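Local coordinates for putative lipoprotein (PDB 3QNK) that probably binds glycans or related nutrients at the outer membrane, as other SusD-family lipoproteins do for their partner transporters, at residues 222-227 with 320-325; 227-232 with 366-371; 272-277 with 359-364; 279-284 with 313-318. One frame throughout, in Å; residues are numbered along the deposited sequence. Where two conformers were deposited one is given.

Contacts 1, 3 and 4 are buried, whereas contact 2 joins two loops that are only partly buried. Contacts 1 and 4 take hold of opposite ends of helix 317-322: its start lies in contact 4, its last turn in contact 1. Contacts 1 and 3 reach the two strands of one small antiparallel sheet, 323-324 and 360-361. Contacts 1 and 2 are tied by the salt bridge of Arg225 to Asp368. Chemistry follows place: arginines reach the carbonyls of helix ends in contacts 1 and 4, carboxylates and an amide meet one face and the edge of an indole in contact 2, and apolar side chains share contact 3 with one amide-to-carbonyl bond.

Contact 1 of 4, residues 222-227 with 320-325; sequences EKYRSI and YANIVF
The last turn of helix 317-322, in the SusD-like fold, receives Tyr224 and Arg225 of the short helix 221-225, with Ala321 at the meeting point. The two backbones come closest here, Arg225 CA lying 5.5 Å from Ala321 CA. The small methyl of Ala321 is touched by both neighbours: Tyr224 CD2 is 3.5 Å from Ala321 CB, an oblique approach to the ring, and Arg225 CG is 3.6 Å from the same CB. Tyr224 CG stands anti to its backbone N (chi1 -174°), and the ring's CD2 is the atom that reaches the methyl; Ile227 CD1 lies over one face of that ring, toward its rim. The aliphatic part of Arg225 runs past the Ala321 peptide, CD being 3.5 Å from Ala321 O, and then the chain bends at chi3 (-55°). Beyond the bend, Arg225 NH1 donates to Tyr320 O over 2.9 Å. The carbonyl oxygen sits at the edge of the guanidinium, near its plane, but the N-H...O angle of 122° makes this a weak bond. The stronger partner of the guanidinium is Asp368, which forms a salt bridge with NE. A positive group beside the carbonyl end of helix 317-322 may be favourable, though Asp368 offsets part of its charge. Asn322, near Tyr224 CE2, spends its amide on Arg318 O and Lys363 NZ, while Tyr320 OH turns back to Tyr312 O. Past Asn322 the chain enters strand 323-324, which pairs antiparallel with strand 360-361, so helix 221-225 packs against the helix just where it gives way to the sheet.

Contact 2 of 4, residues 227-232 with 366-371; sequences IWWTTN and DYDNYN
Trp229 meets three side chains of the 366-371 loop: Asn369 and Asp366 over a face, Asp368 at the edge. Asn369 ND2 stands 3.2 Å from Trp229 CD2, above the centre of the indole, with the amide plane turned 88° to the ring. The carboxylate of Asp366 lies almost parallel to the ring, its OD1 3.5 Å from Trp229 CD1. At the rim, Trp229 NE1 donates to Asp368 OD2 over 3.2 Å; the acceptor is close to the ring plane, although the N-H arrives from above the carboxylate plane. Beside the indole, Thr230 OG1 lies 3.5 Å from Tyr370 CE1, at the edge of the phenol. The next shell fixes these groups. Asp366 OD1 accepts from Asn369 N over 2.9 Å, an Asx motif, which ties the start of the loop to the residue three on, and the Asn369 amide adds weak bonds to both oxygens of the same carboxylate. Asp366 CB lies against one face of the Tyr370 ring, whose OH is bound to Ser383 O. Further out, Arg225 NE forms a salt bridge with Asp368 OD2. That oxygen therefore serves both a guanidinium and an indole N-H, which should favour the ionised carboxylate. The neighbouring Asp366 carboxylate would likewise polarise the Asn369 amide, which may make its nitrogen a suitable neighbour for the indole face.

Contact 3 of 4, residues 272-277 with 359-364; sequences GGLGPT and YNVWKW
Trp364 and Tyr359 both meet the 272-277 loop with their edges. Leu274 CD1 comes to the edge of the indole, 3.7 Å from Trp364 CZ2, while Val361 CG2 lies over one face, toward the rim. Tyr359 offers its edge to a carbonyl, CD2 being 3.2 Å from Pro276 O. Between these rings in sequence lies the short strand 360-361, which pairs antiparallel with strand 323-324; residues 272-276 run across residues 359-364, their end-to-end directions 99° apart. The Pro276 ring lies against the strand backbone, and its CD is 3.7 Å from Tyr359 CB. Val361 CG1 sits between its backbone N and carbonyl carbon (chi1 68°), where it comes within 3.9 Å of Leu274 CD1; that methyl thus bridges the valine and the tryptophan. Between the two apolar patches, Gly275 CA makes a CA-H...O contact with Tyr359 O. Polar ends are held from outside: Tyr359 OH by Tyr312 and Gln278, Asn360 OD1 by Arg343, and Trp364 NE1 by Phe449 O. Just after Pro276, Thr277 OG1 caps Leu280 N, and the loop, having crossed the strand, runs on into helix 278-283. Asn360 ND2 makes the hydrogen bond between the segments, 3.0 Å to Gly272 O with an N-H...O angle of 130°, the oxygen lying in the amide plane.

Contact 4 of 4, residues 279-284 with 313-318; sequences ELIDAF and EGREPR
Arg315 and Phe284 point toward each other's segments: the guanidinium takes backbone carbonyls at the end of helix 278-283, while the phenyl ring reaches Arg318 and Glu316. The Arg315 chain bends at chi2 (-57°); further out, NH1 is shared by two carbonyls. It donates to Ile281 O over 2.9 Å at 144°, with that oxygen at the guanidinium edge, and more weakly to Phe284 O, also at 2.9 Å. Ile281 O accepts from Phe284 N too, the two donors arriving from opposite faces of the carbonyl plane. The arginine thus binds one carbonyl of the last helical turn and one just past the helix end, where a positive charge probably suits the helix dipole, and it also makes a cation-pi contact with Phe319. At the start of the next helix, Glu316 is the N-cap: its OE1 accepts from Arg318 N over 3.0 Å. Arg318 returns side-on, NE and NH2 forming a salt bridge with the Glu316 carboxylate; NH2 is shared with Glu442, and NH1 forms a salt bridge with Glu446. Phe284 meets this pair with its rim: CD1 has Glu316 OE2 at the ring edge, 4.1 Å away, and CE1 is 3.5 Å from Arg318 O. Ile445 of helix 432-446 touches Phe284, Glu316 and Arg318.

Contact 1 of 4, residues 222-227 with 320-325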
# COMPACT_ATOMS: atom_id res chain seq x y z
N GLU B 222 -36.91 -8.91 -9.99
CA GLU B 222 -36.54 -7.65 -10.63
C GLU B 222 -36.72 -6.49 -9.65
O GLU B 222 -35.81 -5.69 -9.49
CB GLU B 222 -37.37 -7.45 -11.91
N LYS B 223 -37.88 -6.45 -8.94
CA LYS B 223 -38.20 -5.42 -7.94
C LYS B 223 -37.17 -5.38 -6.81
O LYS B 223 -36.70 -4.31 -6.46
CB LYS B 223 -39.60 -5.64 -7.34
CG LYS B 223 -40.72 -4.93 -8.08
CD LYS B 223 -42.06 -5.39 -7.55
CE LYS B 223 -43.19 -4.58 -8.10
NZ LYS B 223 -44.47 -4.90 -7.41
N TYR B 224 -36.80 -6.54 -6.25
CA TYR B 224 -35.81 -6.64 -5.19
C TYR B 224 -34.44 -6.17 -5.68
O TYR B 224 -33.83 -5.33 -5.02
CB TYR B 224 -35.73 -8.06 -4.63
CG TYR B 224 -34.82 -8.19 -3.42
CD1 TYR B 224 -35.31 -7.98 -2.13
CD2 TYR B 224 -33.49 -8.56 -3.56
CE1 TYR B 224 -34.49 -8.12 -1.02
CE2 TYR B 224 -32.66 -8.68 -2.46
CZ TYR B 224 -33.16 -8.47 -1.19
OH TYR B 224 -32.34 -8.60 -0.10
N ARG B 225 -33.98 -6.68 -6.86
CA ARG B 225 -32.68 -6.31 -7.47
C ARG B 225 -32.57 -4.83 -7.76
O ARG B 225 -31.45 -4.31 -7.82
CB ARG B 225 -32.45 -7.06 -8.77
CG ARG B 225 -32.10 -8.50 -8.58
CD ARG B 225 -31.60 -9.11 -9.84
NE ARG B 225 -32.54 -8.96 -10.96
CZ ARG B 225 -33.30 -9.94 -11.47
NH1 ARG B 225 -33.23 -11.17 -10.97
NH2 ARG B 225 -34.10 -9.70 -12.49
N SER B 226 -33.69 -4.15 -7.93
CA SER B 226 -33.72 -2.72 -8.24
C SER B 226 -33.16 -1.84 -7.10
O SER B 226 -32.98 -0.65 -7.32
CB SER B 226 -35.12 -2.27 -8.62
OG SER B 226 -35.88 -2.07 -7.45
N ILE B 227 -32.89 -2.40 -5.90
CA ILE B 227 -32.32 -1.65 -4.77
C ILE B 227 -30.94 -1.17 -5.20
O ILE B 227 -30.56 -0.02 -4.97
CB ILE B 227 -32.29 -2.56 -3.50
CG1 ILE B 227 -33.71 -2.84 -2.97
CG2 ILE B 227 -31.39 -1.98 -2.38
CD1 ILE B 227 -33.81 -4.01 -2.00
N TYR B 320 -33.72 -15.62 -7.05
CA TYR B 320 -33.52 -15.16 -8.44
C TYR B 320 -32.85 -13.80 -8.48
O TYR B 320 -32.24 -13.46 -9.48
CB TYR B 320 -34.87 -15.14 -9.20
CG TYR B 320 -35.58 -16.48 -9.16
CD1 TYR B 320 -35.12 -17.55 -9.92
CD2 TYR B 320 -36.62 -16.72 -8.26
CE1 TYR B 320 -35.73 -18.81 -9.84
CE2 TYR B 320 -37.23 -17.96 -8.17
CZ TYR B 320 -36.79 -19.00 -8.96
OH TYR B 320 -37.39 -20.23 -8.78
N ALA B 321 -32.91 -13.07 -7.37
CA ALA B 321 -32.29 -11.76 -7.21
C ALA B 321 -30.81 -11.87 -6.92
O ALA B 321 -30.06 -10.97 -7.28
CB ALA B 321 -32.97 -11.00 -6.08
N ASN B 322 -30.38 -12.96 -6.26
CA ASN B 322 -28.99 -13.15 -5.88
C ASN B 322 -28.18 -14.14 -6.72
O ASN B 322 -26.95 -14.01 -6.80
CB ASN B 322 -28.94 -13.69 -4.45
CG ASN B 322 -29.14 -12.69 -3.36
OD1 ASN B 322 -28.18 -12.30 -2.71
ND2 ASN B 322 -30.39 -12.34 -3.06
N ILE B 323 -28.84 -15.21 -7.23
CA ILE B 323 -28.13 -16.31 -7.86
C ILE B 323 -28.28 -16.35 -9.38
O ILE B 323 -29.40 -16.36 -9.89
CB ILE B 323 -28.61 -17.66 -7.21
CG1 ILE B 323 -28.53 -17.65 -5.65
CG2 ILE B 323 -27.90 -18.88 -7.77
CD1 ILE B 323 -27.18 -17.21 -4.97
N VAL B 324 -27.13 -16.43 -10.07
CA VAL B 324 -27.00 -16.69 -11.50
C VAL B 324 -26.69 -18.20 -11.58
O VAL B 324 -25.65 -18.64 -11.07
CB VAL B 324 -25.92 -15.80 -12.20
CG1 VAL B 324 -25.75 -16.17 -13.68
CG2 VAL B 324 -26.21 -14.32 -12.04
N PHE B 325 -27.64 -18.97 -12.16
CA PHE B 325 -27.55 -20.44 -12.25
C PHE B 325 -27.74 -20.94 -13.72
O PHE B 325 -28.01 -20.15 -14.62
CB PHE B 325 -28.59 -21.10 -11.31
CG PHE B 325 -29.98 -20.52 -11.52
CD1 PHE B 325 -30.79 -20.98 -12.55
CD2 PHE B 325 -30.45 -19.50 -10.71
CE1 PHE B 325 -32.03 -20.41 -12.78
CE2 PHE B 325 -31.70 -18.94 -10.94
CZ PHE B 325 -32.47 -19.38 -11.99

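Contact 2 of 4, residues 227-232 with 366-371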
# COMPACT_ATOMS: atom_id res chain seq x y z
N ILE B 227 -32.89 -2.40 -5.90
CA ILE B 227 -32.32 -1.65 -4.77
C ILE B 227 -30.94 -1.17 -5.20
O ILE B 227 -30.56 -0.02 -4.97
CB ILE B 227 -32.29 -2.56 -3.50
CG1 ILE B 227 -33.71 -2.84 -2.97
CG2 ILE B 227 -31.39 -1.98 -2.38
CD1 ILE B 227 -33.81 -4.01 -2.00
N TRP B 228 -30.23 -2.04 -5.93
CA TRP B 228 -28.86 -1.83 -6.37
C TRP B 228 -28.73 -1.13 -7.71
O TRP B 228 -27.59 -0.82 -8.10
CB TRP B 228 -28.15 -3.17 -6.41
CG TRP B 228 -27.95 -3.66 -5.02
CD1 TRP B 228 -26.99 -3.25 -4.15
CD2 TRP B 228 -28.86 -4.47 -4.27
NE1 TRP B 228 -27.23 -3.77 -2.90
CE2 TRP B 228 -28.35 -4.57 -2.96
CE3 TRP B 228 -30.03 -5.18 -4.59
CZ2 TRP B 228 -28.97 -5.35 -1.96
CZ3 TRP B 228 -30.66 -5.93 -3.60
CH2 TRP B 228 -30.14 -6.00 -2.30
N TRP B 229 -29.86 -0.84 -8.41
CA TRP B 229 -29.79 -0.18 -9.71
C TRP B 229 -29.30 1.22 -9.58
O TRP B 229 -29.73 1.95 -8.69
CB TRP B 229 -31.14 -0.14 -10.45
CG TRP B 229 -31.68 -1.46 -10.89
CD1 TRP B 229 -31.08 -2.68 -10.79
CD2 TRP B 229 -32.96 -1.68 -11.47
NE1 TRP B 229 -31.92 -3.65 -11.26
CE2 TRP B 229 -33.08 -3.07 -11.70
CE3 TRP B 229 -34.03 -0.84 -11.82
CZ2 TRP B 229 -34.23 -3.64 -12.25
CZ3 TRP B 229 -35.17 -1.41 -12.38
CH2 TRP B 229 -35.25 -2.79 -12.60
N THR B 230 -28.40 1.59 -10.50
CA THR B 230 -27.82 2.93 -10.60
C THR B 230 -28.94 3.89 -11.03
O THR B 230 -28.95 5.04 -10.58
CB THR B 230 -26.60 2.92 -11.50
OG1 THR B 230 -26.90 2.14 -12.65
CG2 THR B 230 -25.38 2.29 -10.80
N THR B 231 -29.96 3.38 -11.78
CA THR B 231 -31.13 4.17 -12.18
C THR B 231 -32.17 4.25 -11.03
O THR B 231 -33.28 4.76 -11.22
CB THR B 231 -31.78 3.61 -13.46
OG1 THR B 231 -32.08 2.23 -13.30
CG2 THR B 231 -30.94 3.84 -14.71
N ASN B 232 -31.83 3.73 -9.85
CA ASN B 232 -32.72 3.76 -8.68
C ASN B 232 -31.93 4.13 -7.45
O ASN B 232 -32.39 3.91 -6.33
CB ASN B 232 -33.45 2.42 -8.50
CG ASN B 232 -34.70 2.52 -7.66
OD1 ASN B 232 -35.45 3.52 -7.70
ND2 ASN B 232 -34.95 1.49 -6.88
N ASP B 366 -25.78 -5.14 -12.13
CA ASP B 366 -26.95 -4.68 -12.88
C ASP B 366 -27.06 -5.39 -14.24
O ASP B 366 -26.94 -4.76 -15.29
CB ASP B 366 -26.92 -3.16 -13.05
CG ASP B 366 -28.25 -2.47 -13.34
OD1 ASP B 366 -29.24 -3.18 -13.67
OD2 ASP B 366 -28.30 -1.21 -13.23
N TYR B 367 -27.34 -6.71 -14.22
CA TYR B 367 -27.60 -7.52 -15.40
C TYR B 367 -28.96 -7.14 -16.01
O TYR B 367 -29.25 -7.48 -17.15
CB TYR B 367 -27.58 -9.01 -15.05
CG TYR B 367 -26.24 -9.62 -14.74
CD1 TYR B 367 -25.19 -9.55 -15.66
CD2 TYR B 367 -26.05 -10.40 -13.60
CE1 TYR B 367 -23.97 -10.18 -15.41
CE2 TYR B 367 -24.83 -11.02 -13.34
CZ TYR B 367 -23.80 -10.92 -14.26
OH TYR B 367 -22.60 -11.53 -14.02
N ASP B 368 -29.81 -6.43 -15.23
CA ASP B 368 -31.11 -5.97 -15.70
C ASP B 368 -30.96 -4.83 -16.72
O ASP B 368 -31.57 -4.88 -17.79
CB ASP B 368 -31.99 -5.49 -14.53
CG ASP B 368 -32.47 -6.58 -13.59
OD1 ASP B 368 -33.31 -7.38 -14.02
OD2 ASP B 368 -32.02 -6.61 -12.42
N ASN B 369 -30.14 -3.82 -16.40
CA ASN B 369 -30.04 -2.61 -17.23
C ASN B 369 -28.77 -2.43 -18.00
O ASN B 369 -28.82 -1.94 -19.13
CB ASN B 369 -30.22 -1.39 -16.33
CG ASN B 369 -31.52 -1.42 -15.58
OD1 ASN B 369 -32.60 -1.35 -16.19
ND2 ASN B 369 -31.47 -1.56 -14.27
N TYR B 370 -27.62 -2.76 -17.40
CA TYR B 370 -26.30 -2.55 -18.02
C TYR B 370 -26.12 -3.25 -19.35
O TYR B 370 -26.80 -4.24 -19.67
CB TYR B 370 -25.16 -2.99 -17.07
CG TYR B 370 -24.67 -1.92 -16.12
CD1 TYR B 370 -25.51 -0.90 -15.69
CD2 TYR B 370 -23.38 -1.96 -15.61
CE1 TYR B 370 -25.06 0.07 -14.79
CE2 TYR B 370 -22.93 -1.01 -14.69
CZ TYR B 370 -23.77 0.01 -14.29
OH TYR B 370 -23.32 0.96 -13.39
N ASN B 371 -25.20 -2.66 -20.13
CA ASN B 371 -24.71 -3.20 -21.40
C ASN B 371 -23.44 -3.97 -21.08
O ASN B 371 -22.87 -3.79 -19.99
CB ASN B 371 -24.47 -2.12 -22.48
CG ASN B 371 -23.89 -2.66 -23.79
OD1 ASN B 371 -24.12 -3.82 -24.19
ND2 ASN B 371 -23.08 -1.84 -24.46

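Contact 3 of 4, residues 272-277 with 359-364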
# COMPACT_ATOMS: atom_id res chain seq x y z
N GLY B 272 -15.45 -14.32 -13.09
CA GLY B 272 -16.26 -15.25 -12.30
C GLY B 272 -16.50 -14.78 -10.89
O GLY B 272 -17.65 -14.60 -10.49
N GLY B 273 -15.41 -14.54 -10.16
CA GLY B 273 -15.40 -14.04 -8.80
C GLY B 273 -16.13 -14.94 -7.85
O GLY B 273 -15.82 -16.13 -7.78
N LEU B 274 -17.11 -14.38 -7.14
CA LEU B 274 -17.90 -15.10 -6.14
C LEU B 274 -18.60 -16.30 -6.76
O LEU B 274 -19.13 -16.20 -7.87
CB LEU B 274 -18.94 -14.16 -5.50
CG LEU B 274 -18.41 -12.99 -4.69
CD1 LEU B 274 -19.38 -11.86 -4.69
CD2 LEU B 274 -18.08 -13.40 -3.31
N GLY B 275 -18.60 -17.40 -6.04
CA GLY B 275 -19.24 -18.64 -6.46
C GLY B 275 -20.19 -19.11 -5.38
O GLY B 275 -19.77 -19.84 -4.48
N PRO B 276 -21.47 -18.67 -5.41
CA PRO B 276 -22.42 -19.14 -4.38
C PRO B 276 -22.36 -20.67 -4.22
O PRO B 276 -22.22 -21.38 -5.22
CB PRO B 276 -23.78 -18.68 -4.93
CG PRO B 276 -23.47 -17.52 -5.79
CD PRO B 276 -22.12 -17.78 -6.39
N THR B 277 -22.42 -21.17 -2.98
CA THR B 277 -22.31 -22.60 -2.68
C THR B 277 -23.66 -23.30 -2.74
O THR B 277 -24.72 -22.68 -2.63
CB THR B 277 -21.79 -22.78 -1.26
OG1 THR B 277 -22.59 -21.94 -0.43
CG2 THR B 277 -20.34 -22.41 -1.12
N TYR B 359 -22.55 -21.60 -9.90
CA TYR B 359 -23.29 -20.37 -9.61
C TYR B 359 -22.38 -19.17 -9.65
O TYR B 359 -21.18 -19.30 -9.42
CB TYR B 359 -23.95 -20.43 -8.20
CG TYR B 359 -24.81 -21.64 -7.97
CD1 TYR B 359 -26.06 -21.75 -8.58
CD2 TYR B 359 -24.34 -22.73 -7.23
CE1 TYR B 359 -26.83 -22.91 -8.45
CE2 TYR B 359 -25.11 -23.89 -7.09
CZ TYR B 359 -26.37 -23.97 -7.69
OH TYR B 359 -27.15 -25.08 -7.58
N ASN B 360 -22.98 -17.98 -9.89
CA ASN B 360 -22.35 -16.66 -9.84
C ASN B 360 -23.29 -15.74 -9.11
O ASN B 360 -24.49 -16.04 -9.04
CB ASN B 360 -22.03 -16.10 -11.24
CG ASN B 360 -20.91 -16.80 -11.94
OD1 ASN B 360 -21.14 -17.73 -12.69
ND2 ASN B 360 -19.69 -16.36 -11.73
N VAL B 361 -22.78 -14.63 -8.58
CA VAL B 361 -23.61 -13.65 -7.88
C VAL B 361 -24.41 -12.76 -8.92
O VAL B 361 -23.96 -12.55 -10.06
CB VAL B 361 -22.75 -12.79 -6.92
CG1 VAL B 361 -21.80 -11.87 -7.71
CG2 VAL B 361 -23.61 -11.95 -5.99
N TRP B 362 -25.62 -12.31 -8.52
CA TRP B 362 -26.41 -11.30 -9.25
C TRP B 362 -26.38 -9.97 -8.36
O TRP B 362 -25.38 -9.22 -8.41
CB TRP B 362 -27.85 -11.77 -9.56
CG TRP B 362 -28.52 -10.95 -10.61
CD1 TRP B 362 -28.37 -9.61 -10.83
CD2 TRP B 362 -29.42 -11.43 -11.62
NE1 TRP B 362 -29.12 -9.22 -11.92
CE2 TRP B 362 -29.78 -10.31 -12.42
CE3 TRP B 362 -29.89 -12.71 -11.99
CZ2 TRP B 362 -30.64 -10.43 -13.53
CZ3 TRP B 362 -30.76 -12.81 -13.07
CH2 TRP B 362 -31.14 -11.69 -13.82
N LYS B 363 -27.43 -9.77 -7.52
CA LYS B 363 -27.61 -8.68 -6.57
C LYS B 363 -27.16 -7.31 -7.12
O LYS B 363 -27.86 -6.71 -7.93
CB LYS B 363 -26.89 -8.99 -5.24
CG LYS B 363 -27.81 -8.85 -4.04
CD LYS B 363 -27.04 -8.50 -2.81
CE LYS B 363 -27.87 -8.57 -1.55
NZ LYS B 363 -28.56 -9.86 -1.29
N TRP B 364 -25.97 -6.83 -6.70
CA TRP B 364 -25.42 -5.54 -7.08
C TRP B 364 -24.81 -5.54 -8.49
O TRP B 364 -24.33 -4.48 -8.90
CB TRP B 364 -24.43 -5.01 -6.02
CG TRP B 364 -23.61 -6.08 -5.37
CD1 TRP B 364 -23.86 -6.72 -4.18
CD2 TRP B 364 -22.46 -6.72 -5.94
NE1 TRP B 364 -22.90 -7.69 -3.96
CE2 TRP B 364 -22.03 -7.72 -5.02
CE3 TRP B 364 -21.73 -6.54 -7.13
CZ2 TRP B 364 -20.90 -8.50 -5.24
CZ3 TRP B 364 -20.60 -7.32 -7.34
CH2 TRP B 364 -20.20 -8.28 -6.40

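Contact 4 of 4, residues 279-284 with 313-318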
# COMPACT_ATOMS: atom_id res chain seq x y z
N GLU B 279 -24.68 -24.98 -0.35
CA GLU B 279 -25.16 -24.75 1.04
C GLU B 279 -25.99 -23.47 1.14
O GLU B 279 -27.00 -23.44 1.85
CB GLU B 279 -23.99 -24.68 2.03
CG GLU B 279 -23.46 -26.06 2.35
CD GLU B 279 -22.45 -26.68 1.40
OE1 GLU B 279 -22.07 -26.02 0.41
OE2 GLU B 279 -22.06 -27.85 1.65
N LEU B 280 -25.58 -22.42 0.40
CA LEU B 280 -26.36 -21.20 0.36
C LEU B 280 -27.60 -21.40 -0.50
O LEU B 280 -28.68 -20.94 -0.10
CB LEU B 280 -25.54 -20.01 -0.17
CG LEU B 280 -26.30 -18.70 -0.38
CD1 LEU B 280 -26.90 -18.15 0.95
CD2 LEU B 280 -25.43 -17.69 -1.06
N ILE B 281 -27.47 -22.08 -1.65
CA ILE B 281 -28.62 -22.30 -2.54
C ILE B 281 -29.70 -23.06 -1.76
O ILE B 281 -30.88 -22.68 -1.83
CB ILE B 281 -28.17 -23.00 -3.86
CG1 ILE B 281 -27.77 -21.96 -4.93
CG2 ILE B 281 -29.28 -23.87 -4.44
CD1 ILE B 281 -26.66 -21.11 -4.67
N ASP B 282 -29.28 -24.05 -0.96
CA ASP B 282 -30.17 -24.88 -0.14
C ASP B 282 -30.93 -24.08 0.90
O ASP B 282 -32.02 -24.50 1.30
CB ASP B 282 -29.37 -25.99 0.56
CG ASP B 282 -28.97 -27.18 -0.32
OD1 ASP B 282 -29.52 -27.30 -1.45
OD2 ASP B 282 -28.15 -28.01 0.14
N ALA B 283 -30.36 -22.93 1.36
CA ALA B 283 -30.91 -22.07 2.39
C ALA B 283 -32.04 -21.13 1.87
O ALA B 283 -32.80 -20.59 2.68
CB ALA B 283 -29.81 -21.27 3.03
N PHE B 284 -32.17 -20.95 0.53
CA PHE B 284 -33.26 -20.15 -0.04
C PHE B 284 -34.54 -20.97 -0.00
O PHE B 284 -34.59 -22.08 -0.51
CB PHE B 284 -32.96 -19.71 -1.48
CG PHE B 284 -31.96 -18.60 -1.59
CD1 PHE B 284 -32.36 -17.27 -1.50
CD2 PHE B 284 -30.62 -18.88 -1.82
CE1 PHE B 284 -31.43 -16.23 -1.61
CE2 PHE B 284 -29.69 -17.84 -1.95
CZ PHE B 284 -30.09 -16.53 -1.83
N GLU B 313 -36.76 -23.93 -9.60
CA GLU B 313 -38.17 -23.60 -9.73
C GLU B 313 -38.80 -23.30 -8.35
O GLU B 313 -38.43 -23.89 -7.35
CB GLU B 313 -38.90 -24.79 -10.40
CG GLU B 313 -38.79 -24.88 -11.92
CD GLU B 313 -38.94 -26.24 -12.58
OE1 GLU B 313 -39.61 -27.12 -11.99
OE2 GLU B 313 -38.39 -26.43 -13.69
N GLY B 314 -39.74 -22.38 -8.35
CA GLY B 314 -40.60 -22.02 -7.22
C GLY B 314 -40.01 -21.38 -5.99
O GLY B 314 -40.68 -21.34 -4.94
N ARG B 315 -38.79 -20.82 -6.12
CA ARG B 315 -38.08 -20.19 -5.01
C ARG B 315 -38.61 -18.81 -4.69
O ARG B 315 -39.34 -18.21 -5.50
CB ARG B 315 -36.58 -20.09 -5.35
CG ARG B 315 -35.84 -21.41 -5.48
CD ARG B 315 -35.90 -22.33 -4.27
NE ARG B 315 -35.15 -23.53 -4.60
CZ ARG B 315 -33.99 -23.87 -4.04
NH1 ARG B 315 -33.52 -23.17 -3.01
NH2 ARG B 315 -33.33 -24.94 -4.46
N GLU B 316 -38.27 -18.29 -3.49
CA GLU B 316 -38.67 -16.94 -3.07
C GLU B 316 -37.87 -15.86 -3.89
O GLU B 316 -36.78 -16.18 -4.38
CB GLU B 316 -38.47 -16.78 -1.56
CG GLU B 316 -37.02 -16.90 -1.11
CD GLU B 316 -36.43 -15.66 -0.47
OE1 GLU B 316 -36.73 -14.53 -0.91
OE2 GLU B 316 -35.62 -15.84 0.47
N PRO B 317 -38.39 -14.61 -4.09
CA PRO B 317 -37.71 -13.64 -4.98
C PRO B 317 -36.20 -13.42 -4.77
O PRO B 317 -35.50 -13.22 -5.76
CB PRO B 317 -38.48 -12.34 -4.72
CG PRO B 317 -39.86 -12.79 -4.42
CD PRO B 317 -39.69 -14.06 -3.63
N ARG B 318 -35.69 -13.47 -3.51
CA ARG B 318 -34.27 -13.20 -3.22
C ARG B 318 -33.37 -14.25 -3.85
O ARG B 318 -32.19 -13.96 -4.10
CB ARG B 318 -33.99 -13.09 -1.72
CG ARG B 318 -34.63 -11.86 -1.07
CD ARG B 318 -34.49 -11.83 0.44
NE ARG B 318 -35.15 -12.96 1.09
CZ ARG B 318 -35.28 -13.10 2.40
NH1 ARG B 318 -34.81 -12.18 3.22
NH2 ARG B 318 -35.88 -14.17 2.90